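Local structure of thioredoxin family protein (Streptococcus pneumoniae, 2YP6) at residues S65-G69 with K70-L74. The protein is a surface-exposed thioredoxin-fold lipoprotein that probably acts as a thiol-disulfide oxidoreductase in the resistance of the pneumococcus to extracellular oxidative stress. Numbering follows the deposited sequence.
Sequences SDFKG and KKVYL
Phe67 and Lys70 close a type II beta turn, a compact example of how a chain leaving a short 3-10 segment is redirected into a strand. The amide of Lys70 donates back to the carbonyl of Phe67, with Lys70 N to Phe67 O 2.8 Å and an N-H...O angle of 153°; the donor lies out of the carbonyl plane. Gly69, at the third position with a positive phi of 87°, takes the backbone conformation that type II turns commonly give to glycine. The CB of Lys70 rests 3.4 Å from Phe67 O, while its chain, folded at the second and third torsions, carries the ammonium end away from the turn.

Two residues past the turn, Val72 meets Phe67: CG2 of Val72 lies 3.7 Å from CB of Phe67. Val72 places CG1 anti to its backbone N (chi1 174°), which leaves CG2 as the branch facing Phe67, and this methyl approaches the ring obliquely.

Farther out, the side chain of Phe67 packs on Glu103 and Leu105 of strand 102-108, and Val72 packs on Ile158 of strand 154-158. Lys71 NZ forms a salt bridge with Asp101 and a hydrogen bond to Phe181 O. The turn sits at the start of strand 71-76, an interior strand of the thioredoxin-fold sheet, and leads the chain into it from the loop after strand 61-63; strand 71-76 runs between parallel strand 102-108 and antiparallel strand 154-158.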
loop_
_atom_site.group_PDB
_atom_site.type_symbol
_atom_site.label_atom_id
_atom_site.label_comp_id
_atom_site.label_asym_id
_atom_site.label_seq_id
_atom_site.Cartn_x
_atom_site.Cartn_y
_atom_site.Cartn_z
ATOM N N SER A 65 -0.586 13.285 -0.511
ATOM C CA SER A 65 -0.473 14.517 -1.292
ATOM C C SER A 65 0.956 14.728 -1.798
ATOM O O SER A 65 1.192 15.527 -2.701
ATOM C CB SER A 65 -0.924 15.723 -0.447
ATOM O OG SER A 65 -0.080 15.934 0.682
ATOM N N ASP A 66 1.917 14.001 -1.236
ATOM C CA ASP A 66 3.280 14.071 -1.757
ATOM C C ASP A 66 3.308 13.530 -3.198
ATOM O O ASP A 66 4.220 13.830 -3.948
ATOM C CB ASP A 66 4.252 13.240 -0.906
ATOM C CG ASP A 66 4.529 13.849 0.470
ATOM O OD1 ASP A 66 4.332 15.065 0.648
ATOM O OD2 ASP A 66 4.956 13.093 1.376
ATOM N N PHE A 67 2.305 12.729 -3.556
ATOM C CA PHE A 67 2.304 11.988 -4.820
ATOM C C PHE A 67 1.324 12.538 -5.847
ATOM O O PHE A 67 0.962 11.860 -6.808
ATOM C CB PHE A 67 2.011 10.511 -4.539
ATOM C CG PHE A 67 3.051 9.886 -3.687
ATOM C CD1 PHE A 67 4.218 9.412 -4.241
ATOM C CD2 PHE A 67 2.907 9.879 -2.308
ATOM C CE1 PHE A 67 5.213 8.875 -3.429
ATOM C CE2 PHE A 67 3.881 9.338 -1.497
ATOM C CZ PHE A 67 5.046 8.861 -2.057
ATOM N N LYS A 68 0.977 13.805 -5.690
ATOM C CA LYS A 68 0.102 14.462 -6.651
ATOM C C LYS A 68 0.705 14.372 -8.032
ATOM O O LYS A 68 1.914 14.614 -8.223
ATOM C CB LYS A 68 -0.152 15.907 -6.246
ATOM C CG LYS A 68 -1.415 15.973 -5.394
ATOM C CD LYS A 68 -1.630 17.311 -4.773
ATOM C CE LYS A 68 -2.919 17.880 -5.265
ATOM N NZ LYS A 68 -4.061 17.097 -4.712
ATOM N N GLY A 69 -0.137 13.961 -8.975
ATOM C CA GLY A 69 0.282 13.745 -10.352
ATOM C C GLY A 69 0.847 12.369 -10.646
ATOM O O GLY A 69 1.016 12.008 -11.813
ATOM N N LYS A 70 1.188 11.606 -9.609
ATOM C CA LYS A 70 1.634 10.226 -9.777
ATOM C C LYS A 70 0.468 9.307 -9.464
ATOM O O LYS A 70 -0.276 9.557 -8.526
ATOM C CB LYS A 70 2.801 9.868 -8.825
ATOM C CG LYS A 70 4.069 10.698 -9.002
ATOM C CD LYS A 70 4.606 10.603 -10.428
ATOM C CE LYS A 70 5.352 9.300 -10.711
ATOM N NZ LYS A 70 5.957 9.327 -12.089
ATOM N N LYS A 71 0.294 8.263 -10.268
ATOM C CA LYS A 71 -0.611 7.184 -9.925
ATOM C C LYS A 71 -0.024 6.505 -8.699
ATOM O O LYS A 71 1.196 6.547 -8.489
ATOM C CB LYS A 71 -0.747 6.228 -11.109
ATOM C CG LYS A 71 -1.304 6.926 -12.369
ATOM C CD LYS A 71 -1.259 6.077 -13.625
ATOM C CE LYS A 71 -1.595 6.904 -14.856
ATOM N NZ LYS A 71 -1.455 6.138 -16.108
ATOM N N VAL A 72 -0.876 5.882 -7.879
ATOM C CA VAL A 72 -0.391 5.257 -6.655
ATOM C C VAL A 72 -0.995 3.867 -6.518
ATOM O O VAL A 72 -2.178 3.680 -6.693
ATOM C CB VAL A 72 -0.698 6.125 -5.400
ATOM C CG1 VAL A 72 -0.332 5.411 -4.118
ATOM C CG2 VAL A 72 0.049 7.479 -5.472
ATOM N N TYR A 73 -0.139 2.900 -6.216
ATOM C CA TYR A 73 -0.560 1.531 -5.860
ATOM C C TYR A 73 -0.523 1.482 -4.341
ATOM O O TYR A 73 0.558 1.546 -3.748
ATOM C CB TYR A 73 0.428 0.585 -6.493
ATOM C CG TYR A 73 0.252 -0.924 -6.321
ATOM C CD1 TYR A 73 0.192 -1.533 -5.068
ATOM C CD2 TYR A 73 0.254 -1.745 -7.430
ATOM C CE1 TYR A 73 0.095 -2.915 -4.947
ATOM C CE2 TYR A 73 0.150 -3.128 -7.316
ATOM C CZ TYR A 73 0.075 -3.708 -6.060
ATOM O OH TYR A 73 0.006 -5.100 -5.951
ATOM N N LEU A 74 -1.702 1.455 -3.704
ATOM C CA LEU A 74 -1.776 1.559 -2.238
ATOM C C LEU A 74 -2.286 0.254 -1.683
ATOM O O LEU A 74 -3.428 -0.095 -1.940
ATOM C CB LEU A 74 -2.699 2.708 -1.830
ATOM C CG LEU A 74 -2.827 2.983 -0.340
ATOM C CD1 LEU A 74 -1.528 3.457 0.271
ATOM C CD2 LEU A 74 -3.929 4.029 -0.105
#